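Alr1585 protein (Nostoc sp., PDB 5C2I) is a haem-binding DyP-type (dye-decolorizing) peroxidase, which probably uses hydrogen peroxide to oxidise dyes and related substrates. Local coordinates at residues Q31-K36 / T363-S368; K36-D41 / D91-F96. The protein carries 1 engineered substitution. All blocks are in the same frame, centred on the assembly; numbering follows the deposited sequence.

In the fold
Both contacts are made by one loop, running between helix 24-29 and strand 42-50, with Lys36 common to the two; their centres lie about 8 Å apart. The first half of the loop, 31-36, reaches across to strand 363-369 (contact 1), whereas the second half, 36-41, rests on the start of strand 93-98 (contact 2). In sequence 49 residues separate the segments of contact 2, which after the shared Lys36 lies between 31-36 and 363-368, with 326 residues between those two. Contact 2 is local to the N-terminal DyP alpha+beta domain; contact 1 ties that domain to the C-terminal DyP region, beside the haem pocket. A probable hydrogen bond from His38 N to Asn33 OD1 couples them.

Contact 1: residues Q31-K36 / T363-S368; sequences QGNILK and TRRAVS. With HEM (protoporphyrin IX containing Fe), chain E.
The Arg365 guanidinium lies between Lys36 and Thr363: Lys36 C covers one face, 3.9 Å from CZ, and Thr363 CG2 sits 3.2 Å above the other, offset toward the rim. At its edge are two backbone oxygens of the loop. NE donates to Asn33 O at 2.9 Å, with a bent N-H...O angle of 132°; Asn33 O lies near the guanidinium plane, while NE stands above the carbonyl plane of Asn33. NH2 donates to Ile34 O at 2.8 Å, straighter at 157°. The side chain turns at chi2 (-75°), which swings CD to 3.2 Å from Asn33 O. On the remaining side NH1 makes a weak bond to Arg364 O. An alanine here would probably leave the carbonyls of Asn33 and Ile34 without these donors and open a gap between Lys36 and Thr363. Asn33 adds a water bridge, its ND2 donating to a water that in turn donates to Arg365 O, while OD1 is taken by His38 N.

The preceding residue, Arg364, at the end of the strand segment 363-364, faces the haem. Arg364 NH1 and NH2 both donate to propionate oxygen O2A, the former at 2.9 Å, and C4D of the porphyrin lies over one guanidinium face. NH1 also donates to the water on the iron, a placement consistent with the distal arginine of DyP peroxidases. Strand 363-369 is paired with strand 383-390, whose Phe389 packs on both Ile34 and Arg365; Ile34 further touches Ala458 of strand 448-458.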
ATOM      1  N   GLN A  31      31.533 -18.978  -5.165  1.00 15.69           N
ATOM      2  CA  GLN A  31      30.730 -17.802  -4.790  1.00 15.50           C
ATOM      3  C   GLN A  31      29.241 -18.001  -5.172  1.00 14.89           C
ATOM      4  O   GLN A  31      28.909 -18.698  -6.125  1.00 14.87           O
ATOM      5  CB  GLN A  31      31.240 -16.540  -5.485  1.00 15.87           C
ATOM      6  CG  GLN A  31      32.588 -16.077  -4.982  1.00 16.50           C
ATOM      7  CD  GLN A  31      32.930 -14.687  -5.462  1.00 16.88           C
ATOM      8  OE1 GLN A  31      32.157 -13.735  -5.262  1.00 17.34           O
ATOM      9  NE2 GLN A  31      34.083 -14.551  -6.080  1.00 16.53           N
ATOM     10  N   GLY A  32      28.356 -17.382  -4.409  1.00 14.92           N
ATOM     11  CA  GLY A  32      26.938 -17.310  -4.722  1.00 15.05           C
ATOM     12  C   GLY A  32      26.622 -16.449  -5.936  1.00 14.84           C
ATOM     13  O   GLY A  32      27.521 -15.856  -6.553  1.00 14.01           O
ATOM     14  N   ASN A  33      25.332 -16.424  -6.300  1.00 14.81           N
ATOM     15  CA  ASN A  33      24.795 -15.639  -7.422  1.00 14.63           C
ATOM     16  C   ASN A  33      25.138 -16.202  -8.791  1.00 14.46           C
ATOM     17  O   ASN A  33      24.720 -15.639  -9.809  1.00 14.52           O
ATOM     18  CB  ASN A  33      25.244 -14.164  -7.326  1.00 15.24           C
ATOM     19  CG  ASN A  33      24.382 -13.207  -8.129  1.00 15.91           C
ATOM     20  OD1 ASN A  33      23.162 -13.362  -8.236  1.00 16.97           O
ATOM     21  ND2 ASN A  33      25.022 -12.174  -8.668  1.00 15.77           N
ATOM     22  N   ILE A  34      25.819 -17.335  -8.831  1.00 14.57           N
ATOM     23  CA  ILE A  34      26.227 -17.926 -10.086  1.00 15.03           C
ATOM     24  C   ILE A  34      25.242 -19.055 -10.469  1.00 15.01           C
ATOM     25  O   ILE A  34      24.494 -18.899 -11.407  1.00 15.19           O
ATOM     26  CB  ILE A  34      27.681 -18.411 -10.018  1.00 16.11           C
ATOM     27  CG1 ILE A  34      28.624 -17.193  -9.790  1.00 16.46           C
ATOM     28  CG2 ILE A  34      28.089 -19.109 -11.309  1.00 16.17           C
ATOM     29  CD1 ILE A  34      30.058 -17.573  -9.359  1.00 17.56           C
ATOM     30  N   LEU A  35      25.213 -20.142  -9.683  1.00 15.32           N
ATOM     31  CA  LEU A  35      24.271 -21.228  -9.917  1.00 16.08           C
ATOM     32  C   LEU A  35      22.818 -20.846  -9.663  1.00 16.05           C
ATOM     33  O   LEU A  35      21.914 -21.419 -10.291  1.00 15.59           O
ATOM     34  CB  LEU A  35      24.632 -22.454  -9.097  1.00 16.56           C
ATOM     35  CG  LEU A  35      26.018 -23.027  -9.367  1.00 17.17           C
ATOM     36  CD1 LEU A  35      26.248 -24.250  -8.501  1.00 18.41           C
ATOM     37  CD2 LEU A  35      26.242 -23.344 -10.844  1.00 17.55           C
ATOM     38  N   LYS A  36      22.610 -19.906  -8.735  1.00 16.11           N
ATOM     39  CA  LYS A  36      21.287 -19.380  -8.441  1.00 16.58           C
ATOM     40  C   LYS A  36      21.450 -17.935  -8.061  1.00 16.68           C
ATOM     41  O   LYS A  36      22.336 -17.571  -7.283  1.00 15.97           O
ATOM     42  CB  LYS A  36      20.635 -20.175  -7.280  1.00 18.36           C
ATOM     43  CG  LYS A  36      19.240 -19.684  -6.861  1.00 19.18           C
ATOM     44  CD  LYS A  36      18.487 -20.784  -6.109  1.00 21.02           C
ATOM     45  CE  LYS A  36      17.232 -20.250  -5.412  1.00 20.97           C
ATOM     46  NZ  LYS A  36      16.359 -19.579  -6.428  1.00 19.43           N
ATOM     47  N   THR A 363      23.676 -17.437 -18.390  1.00 14.86           N
ATOM     48  CA  THR A 363      22.897 -17.398 -17.162  1.00 13.94           C
ATOM     49  C   THR A 363      22.839 -15.946 -16.704  1.00 14.22           C
ATOM     50  O   THR A 363      23.860 -15.350 -16.357  1.00 14.09           O
ATOM     51  CB  THR A 363      23.569 -18.294 -16.115  1.00 14.68           C
ATOM     52  OG1 THR A 363      23.602 -19.650 -16.578  1.00 14.85           O
ATOM     53  CG2 THR A 363      22.858 -18.234 -14.757  1.00 13.79           C
ATOM     54  N   ARG A 364      21.662 -15.349 -16.775  1.00 14.60           N
ATOM     55  CA  ARG A 364      21.513 -13.896 -16.610  1.00 14.67           C
ATOM     56  C   ARG A 364      21.269 -13.535 -15.117  1.00 14.15           C
ATOM     57  O   ARG A 364      20.483 -14.220 -14.394  1.00 14.36           O
ATOM     58  CB  ARG A 364      20.391 -13.394 -17.505  1.00 14.69           C
ATOM     59  CG  ARG A 364      20.754 -13.503 -18.991  1.00 14.88           C
ATOM     60  CD  ARG A 364      19.607 -13.081 -19.907  1.00 15.05           C
ATOM     61  NE  ARG A 364      18.548 -14.076 -19.770  1.00 15.06           N
ATOM     62  CZ  ARG A 364      17.248 -13.812 -19.742  1.00 14.62           C
ATOM     63  NH1 ARG A 364      16.801 -12.583 -19.879  1.00 14.73           N
ATOM     64  NH2 ARG A 364      16.387 -14.790 -19.582  1.00 14.69           N
ATOM     65  N   ARG A 365      21.904 -12.469 -14.680  1.00 14.01           N
ATOM     66  CA  ARG A 365      21.749 -11.961 -13.313  1.00 14.86           C
ATOM     67  C   ARG A 365      21.614 -10.451 -13.321  1.00 14.96           C
ATOM     68  O   ARG A 365      22.284  -9.754 -12.545  1.00 15.33           O
ATOM     69  CB  ARG A 365      22.943 -12.407 -12.443  1.00 14.37           C
ATOM     70  CG  ARG A 365      23.193 -13.911 -12.393  1.00 14.44           C
ATOM     71  CD  ARG A 365      22.176 -14.630 -11.519  1.00 14.52           C
ATOM     72  NE  ARG A 365      22.379 -16.087 -11.508  1.00 15.02           N
ATOM     73  CZ  ARG A 365      21.485 -16.999 -11.870  1.00 15.88           C
ATOM     74  NH1 ARG A 365      20.345 -16.630 -12.423  1.00 17.18           N
ATOM     75  NH2 ARG A 365      21.749 -18.302 -11.769  1.00 15.26           N
ATOM     76  N   ALA A 366      20.814  -9.960 -14.275  1.00 15.37           N
ATOM     77  CA  ALA A 366      20.709  -8.527 -14.531  1.00 15.19           C
ATOM     78  C   ALA A 366      19.816  -7.832 -13.514  1.00 16.36           C
ATOM     79  O   ALA A 366      18.960  -8.474 -12.849  1.00 18.04           O
ATOM     80  CB  ALA A 366      20.207  -8.278 -15.943  1.00 15.24           C
ATOM     81  N   VAL A 367      19.988  -6.521 -13.390  1.00 15.82           N
ATOM     82  CA  VAL A 367      19.140  -5.692 -12.523  1.00 16.83           C
ATOM     83  C   VAL A 367      18.951  -4.363 -13.221  1.00 17.03           C
ATOM     84  O   VAL A 367      19.682  -4.047 -14.179  1.00 16.69           O
ATOM     85  CB  VAL A 367      19.719  -5.454 -11.121  1.00 17.08           C
ATOM     86  CG1 VAL A 367      19.803  -6.752 -10.342  1.00 18.98           C
ATOM     87  CG2 VAL A 367      21.089  -4.827 -11.196  1.00 17.56           C
ATOM     88  N   SER A 368      18.031  -3.563 -12.726  1.00 16.49           N
ATOM     89  CA  SER A 368      17.741  -2.281 -13.381  1.00 17.64           C
ATOM     90  C   SER A 368      18.487  -1.110 -12.727  1.00 17.99           C
ATOM     91  O   SER A 368      18.859  -1.167 -11.568  1.00 17.30           O
ATOM     92  CB  SER A 368      16.227  -2.042 -13.335  1.00 19.20           C
ATOM     93  OG  SER A 368      15.621  -2.918 -14.283  1.00 21.62           O
TER
HETATM   94  CHA HEM E 501      15.298 -12.981 -22.831  1.00 13.30           C
HETATM   95  CHB HEM E 501      14.879  -8.182 -22.604  1.00 13.49           C
HETATM   96  CHC HEM E 501      19.618  -7.747 -23.486  1.00 13.80           C
HETATM   97  CHD HEM E 501      19.937 -12.528 -23.954  1.00 14.48           C
HETATM   98  C1A HEM E 501      14.764 -11.708 -22.712  1.00 13.20           C
HETATM   99  C2A HEM E 501      13.385 -11.415 -22.499  1.00 14.07           C
HETATM  100  C3A HEM E 501      13.273 -10.070 -22.435  1.00 13.10           C
HETATM  101  C4A HEM E 501      14.574  -9.539 -22.583  1.00 13.58           C
HETATM  102  CMA HEM E 501      12.031  -9.256 -22.191  1.00 13.61           C
HETATM  103  CAA HEM E 501      12.227 -12.412 -22.358  1.00 12.77           C
HETATM  104  CBA HEM E 501      11.921 -12.958 -20.961  1.00 14.05           C
HETATM  105  CGA HEM E 501      13.127 -13.699 -20.453  1.00 14.47           C
HETATM  106  O1A HEM E 501      13.350 -14.907 -20.761  1.00 15.91           O
HETATM  107  O2A HEM E 501      13.914 -13.096 -19.721  1.00 14.08           O
HETATM  108  C1B HEM E 501      16.163  -7.668 -22.783  1.00 15.15           C
HETATM  109  C2B HEM E 501      16.485  -6.267 -22.726  1.00 14.99           C
HETATM  110  C3B HEM E 501      17.789  -6.145 -22.926  1.00 14.60           C
HETATM  111  C4B HEM E 501      18.275  -7.504 -23.177  1.00 14.65           C
HETATM  112  CMB HEM E 501      15.508  -5.181 -22.449  1.00 15.31           C
HETATM  113  CAB HEM E 501      18.682  -4.959 -22.908  1.00 14.62           C
HETATM  114  CBB HEM E 501      18.407  -3.823 -22.242  1.00 15.38           C
HETATM  115  C1C HEM E 501      20.132  -9.028 -23.749  1.00 14.78           C
HETATM  116  C2C HEM E 501      21.401  -9.317 -24.205  1.00 14.43           C
HETATM  117  C3C HEM E 501      21.477 -10.677 -24.360  1.00 15.31           C
HETATM  118  C4C HEM E 501      20.242 -11.202 -23.964  1.00 14.56           C
HETATM  119  CMC HEM E 501      22.535  -8.362 -24.439  1.00 14.55           C
HETATM  120  CAC HEM E 501      22.577 -11.500 -24.861  1.00 14.88           C
HETATM  121  CBC HEM E 501      23.506 -11.180 -25.727  1.00 16.19           C
HETATM  122  C1D HEM E 501      18.689 -13.003 -23.556  1.00 14.38           C
HETATM  123  C2D HEM E 501      18.421 -14.434 -23.475  1.00 14.19           C
HETATM  124  C3D HEM E 501      17.129 -14.569 -23.211  1.00 13.83           C
HETATM  125  C4D HEM E 501      16.629 -13.183 -23.081  1.00 13.39           C
HETATM  126  CMD HEM E 501      19.397 -15.583 -23.677  1.00 15.72           C
HETATM  127  CAD HEM E 501      16.397 -15.863 -22.995  1.00 14.08           C
HETATM  128  CBD HEM E 501      15.891 -16.502 -24.293  1.00 14.24           C
HETATM  129  CGD HEM E 501      15.219 -17.799 -23.982  1.00 13.43           C
HETATM  130  O1D HEM E 501      14.066 -17.927 -24.388  1.00 13.40           O
HETATM  131  O2D HEM E 501      15.795 -18.741 -23.338  1.00 15.31           O
HETATM  132  NA  HEM E 501      15.471 -10.549 -22.839  1.00 13.41           N
HETATM  133  NB  HEM E 501      17.227  -8.325 -23.122  1.00 13.87           N
HETATM  134  NC  HEM E 501      19.388 -10.170 -23.694  1.00 14.08           N
HETATM  135  ND  HEM E 501      17.576 -12.284 -23.391  1.00 13.68           N
HETATM  136 FE   HEM E 501      17.404 -10.365 -23.293  1.00 15.06          FE
HETATM  137  O   HOH W   1      23.394  -9.946  -9.955  1.00 15.63           O
HETATM  138  O   HOH W   2      18.099 -10.301 -21.062  1.00 20.81           O

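Contact 2: residues K36-D41 / D91-F96; sequences KGHGRD and DVFANF
The loop that leads into strand 42-50 closes over the start of strand 93-98, an outermost strand, within this chain, of the ferredoxin-like antiparallel sheet in the N-terminal DyP domain; His38 and Arg40 meet Phe93 and Asp91 there. The hydrophobic part is a CH-pi contact: His38 CB stands 3.5 Å from the centroid of the Phe93 ring, only 8° off its normal, so that it is near all six ring carbons. Phe93 CG, anti to its backbone N, carries the ring to His38 CB. The imidazole itself is oblique to the phenyl, with planes 36° apart and His38 CD2 4.0 Å from Phe93 CD1. Its rotation is fixed from within the loop, since Arg40 N donates to His38 ND1 at 2.9 Å, in the ring plane.

Arg40 supplies the polar part. NH1 and NH2 both point at a single atom, the carbonyl oxygen Asp91 O, at 3.0 Å from NH1 and 3.2 Å from NH2, and the oxygen lies in the guanidinium plane. Phe93 CB covers one guanidinium face, 3.7 Å from NH2, the phenyl plane being steeply inclined at 73°. The charge of Arg40 is met by Glu79 of helix 73-86, in a salt bridge with NH2. Next to it in the sheet, strand 150-156 pairs with strand 93-98 through Phe93 and Ala155, and the side chains of His38 and Arg40 both touch Ala155; Gln76 of helix 73-86 packs against Phe93.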
ATOM      1  N   LYS A  36      22.610 -19.906  -8.735  1.00 16.11           N
ATOM      2  CA  LYS A  36      21.287 -19.380  -8.441  1.00 16.58           C
ATOM      3  C   LYS A  36      21.450 -17.935  -8.061  1.00 16.68           C
ATOM      4  O   LYS A  36      22.336 -17.571  -7.283  1.00 15.97           O
ATOM      5  CB  LYS A  36      20.635 -20.175  -7.280  1.00 18.36           C
ATOM      6  CG  LYS A  36      19.240 -19.684  -6.861  1.00 19.18           C
ATOM      7  CD  LYS A  36      18.487 -20.784  -6.109  1.00 21.02           C
ATOM      8  CE  LYS A  36      17.232 -20.250  -5.412  1.00 20.97           C
ATOM      9  NZ  LYS A  36      16.359 -19.579  -6.428  1.00 19.43           N
ATOM     10  N   GLY A  37      20.584 -17.089  -8.589  1.00 16.27           N
ATOM     11  CA  GLY A  37      20.635 -15.644  -8.313  1.00 17.27           C
ATOM     12  C   GLY A  37      20.450 -15.305  -6.844  1.00 16.93           C
ATOM     13  O   GLY A  37      19.742 -16.003  -6.122  1.00 18.35           O
ATOM     14  N   HIS A  38      21.126 -14.252  -6.383  1.00 17.43           N
ATOM     15  CA  HIS A  38      21.041 -13.876  -4.950  1.00 17.84           C
ATOM     16  C   HIS A  38      19.613 -13.499  -4.521  1.00 18.69           C
ATOM     17  O   HIS A  38      19.296 -13.607  -3.350  1.00 19.48           O
ATOM     18  CB  HIS A  38      22.065 -12.789  -4.556  1.00 17.73           C
ATOM     19  CG  HIS A  38      21.903 -11.476  -5.262  1.00 18.03           C
ATOM     20  ND1 HIS A  38      20.799 -10.662  -5.081  1.00 17.94           N
ATOM     21  CD2 HIS A  38      22.740 -10.795  -6.081  1.00 17.18           C
ATOM     22  CE1 HIS A  38      20.952  -9.557  -5.789  1.00 19.40           C
ATOM     23  NE2 HIS A  38      22.123  -9.609  -6.404  1.00 17.62           N
ATOM     24  N   GLY A  39      18.791 -13.082  -5.464  1.00 20.07           N
ATOM     25  CA  GLY A  39      17.383 -12.757  -5.207  1.00 23.70           C
ATOM     26  C   GLY A  39      17.074 -11.556  -4.310  1.00 24.89           C
ATOM     27  O   GLY A  39      15.965 -11.445  -3.795  1.00 25.10           O
ATOM     28  N   ARG A  40      18.062 -10.706  -4.033  1.00 21.44           N
ATOM     29  CA  ARG A  40      17.844  -9.549  -3.156  1.00 20.48           C
ATOM     30  C   ARG A  40      17.317  -8.394  -3.993  1.00 19.34           C
ATOM     31  O   ARG A  40      17.657  -8.244  -5.177  1.00 18.33           O
ATOM     32  CB  ARG A  40      19.127  -9.127  -2.418  1.00 20.55           C
ATOM     33  CG  ARG A  40      19.899 -10.238  -1.681  1.00 21.50           C
ATOM     34  CD  ARG A  40      19.153 -10.916  -0.534  1.00 21.27           C
ATOM     35  NE  ARG A  40      20.063 -11.931   0.050  1.00 21.87           N
ATOM     36  CZ  ARG A  40      20.784 -11.803   1.159  1.00 22.49           C
ATOM     37  NH1 ARG A  40      20.723 -10.721   1.947  1.00 24.90           N
ATOM     38  NH2 ARG A  40      21.634 -12.763   1.498  1.00 22.00           N
ATOM     39  N   ASP A  41      16.528  -7.547  -3.361  1.00 19.79           N
ATOM     40  CA  ASP A  41      15.859  -6.451  -4.077  1.00 21.99           C
ATOM     41  C   ASP A  41      16.742  -5.250  -4.421  1.00 20.52           C
ATOM     42  O   ASP A  41      16.401  -4.469  -5.292  1.00 20.02           O
ATOM     43  CB  ASP A  41      14.688  -5.945  -3.249  1.00 25.28           C
ATOM     44  CG  ASP A  41      13.483  -6.849  -3.370  1.00 32.68           C
ATOM     45  OD1 ASP A  41      13.214  -7.339  -4.512  1.00 35.07           O
ATOM     46  OD2 ASP A  41      12.826  -7.041  -2.317  1.00 35.67           O
ATOM     47  N   ASP A  91      22.772 -12.410   6.539  1.00 34.09           N
ATOM     48  CA  ASP A  91      23.742 -11.349   6.301  1.00 31.66           C
ATOM     49  C   ASP A  91      23.479 -10.733   4.925  1.00 27.88           C
ATOM     50  O   ASP A  91      22.767 -11.319   4.088  1.00 26.77           O
ATOM     51  CB  ASP A  91      25.156 -11.938   6.280  1.00 31.91           C
ATOM     52  CG  ASP A  91      25.593 -12.530   7.613  1.00 31.92           C
ATOM     53  OD1 ASP A  91      25.084 -12.116   8.674  1.00 33.88           O
ATOM     54  OD2 ASP A  91      26.459 -13.429   7.583  1.00 30.97           O
ATOM     55  N   VAL A  92      24.092  -9.577   4.657  1.00 26.41           N
ATOM     56  CA  VAL A  92      24.158  -9.084   3.292  1.00 23.16           C
ATOM     57  C   VAL A  92      24.762 -10.136   2.403  1.00 19.65           C
ATOM     58  O   VAL A  92      25.559 -10.978   2.840  1.00 17.78           O
ATOM     59  CB  VAL A  92      25.007  -7.774   3.103  1.00 27.11           C
ATOM     60  CG1 VAL A  92      24.316  -6.599   3.738  1.00 30.93           C
ATOM     61  CG2 VAL A  92      26.407  -7.906   3.621  1.00 28.85           C
ATOM     62  N   PHE A  93      24.407 -10.071   1.141  1.00 17.82           N
ATOM     63  CA  PHE A  93      25.000 -10.913   0.125  1.00 17.07           C
ATOM     64  C   PHE A  93      26.191 -10.186  -0.487  1.00 17.09           C
ATOM     65  O   PHE A  93      26.111  -8.979  -0.753  1.00 17.96           O
ATOM     66  CB  PHE A  93      23.973 -11.216  -0.988  1.00 16.05           C
ATOM     67  CG  PHE A  93      24.521 -12.110  -2.055  1.00 15.63           C
ATOM     68  CD1 PHE A  93      25.264 -11.568  -3.114  1.00 15.43           C
ATOM     69  CD2 PHE A  93      24.479 -13.485  -1.898  1.00 15.95           C
ATOM     70  CE1 PHE A  93      25.932 -12.398  -3.990  1.00 15.20           C
ATOM     71  CE2 PHE A  93      25.075 -14.323  -2.833  1.00 15.99           C
ATOM     72  CZ  PHE A  93      25.788 -13.772  -3.879  1.00 15.96           C
ATOM     73  N   ALA A  94      27.292 -10.889  -0.745  1.00 16.45           N
ATOM     74  CA  ALA A  94      28.437 -10.233  -1.419  1.00 16.38           C
ATOM     75  C   ALA A  94      29.160 -11.143  -2.417  1.00 16.01           C
ATOM     76  O   ALA A  94      29.428 -12.328  -2.117  1.00 16.50           O
ATOM     77  CB  ALA A  94      29.417  -9.691  -0.386  1.00 17.03           C
ATOM     78  N   ASN A  95      29.556 -10.548  -3.541  1.00 15.74           N
ATOM     79  CA  ASN A  95      30.439 -11.156  -4.520  1.00 15.48           C
ATOM     80  C   ASN A  95      31.678 -10.263  -4.662  1.00 16.19           C
ATOM     81  O   ASN A  95      31.638  -9.043  -4.407  1.00 15.31           O
ATOM     82  CB  ASN A  95      29.829 -11.196  -5.923  1.00 15.72           C
ATOM     83  CG  ASN A  95      28.835 -12.297  -6.180  1.00 15.36           C
ATOM     84  OD1 ASN A  95      27.781 -12.047  -6.778  1.00 15.23           O
ATOM     85  ND2 ASN A  95      29.177 -13.541  -5.825  1.00 16.82           N
ATOM     86  N   PHE A  96      32.754 -10.857  -5.140  1.00 16.81           N
ATOM     87  CA  PHE A  96      33.948 -10.108  -5.535  1.00 16.72           C
ATOM     88  C   PHE A  96      34.467 -10.659  -6.864  1.00 17.27           C
ATOM     89  O   PHE A  96      34.671 -11.881  -7.000  1.00 18.74           O
ATOM     90  CB  PHE A  96      35.023 -10.222  -4.463  1.00 17.85           C
ATOM     91  CG  PHE A  96      36.279  -9.438  -4.758  1.00 18.01           C
ATOM     92  CD1 PHE A  96      36.328  -8.088  -4.515  1.00 18.69           C
ATOM     93  CD2 PHE A  96      37.394 -10.054  -5.308  1.00 18.97           C
ATOM     94  CE1 PHE A  96      37.454  -7.347  -4.849  1.00 19.14           C
ATOM     95  CE2 PHE A  96      38.542  -9.335  -5.596  1.00 18.69           C
ATOM     96  CZ  PHE A  96      38.568  -7.978  -5.355  1.00 19.10           C
TER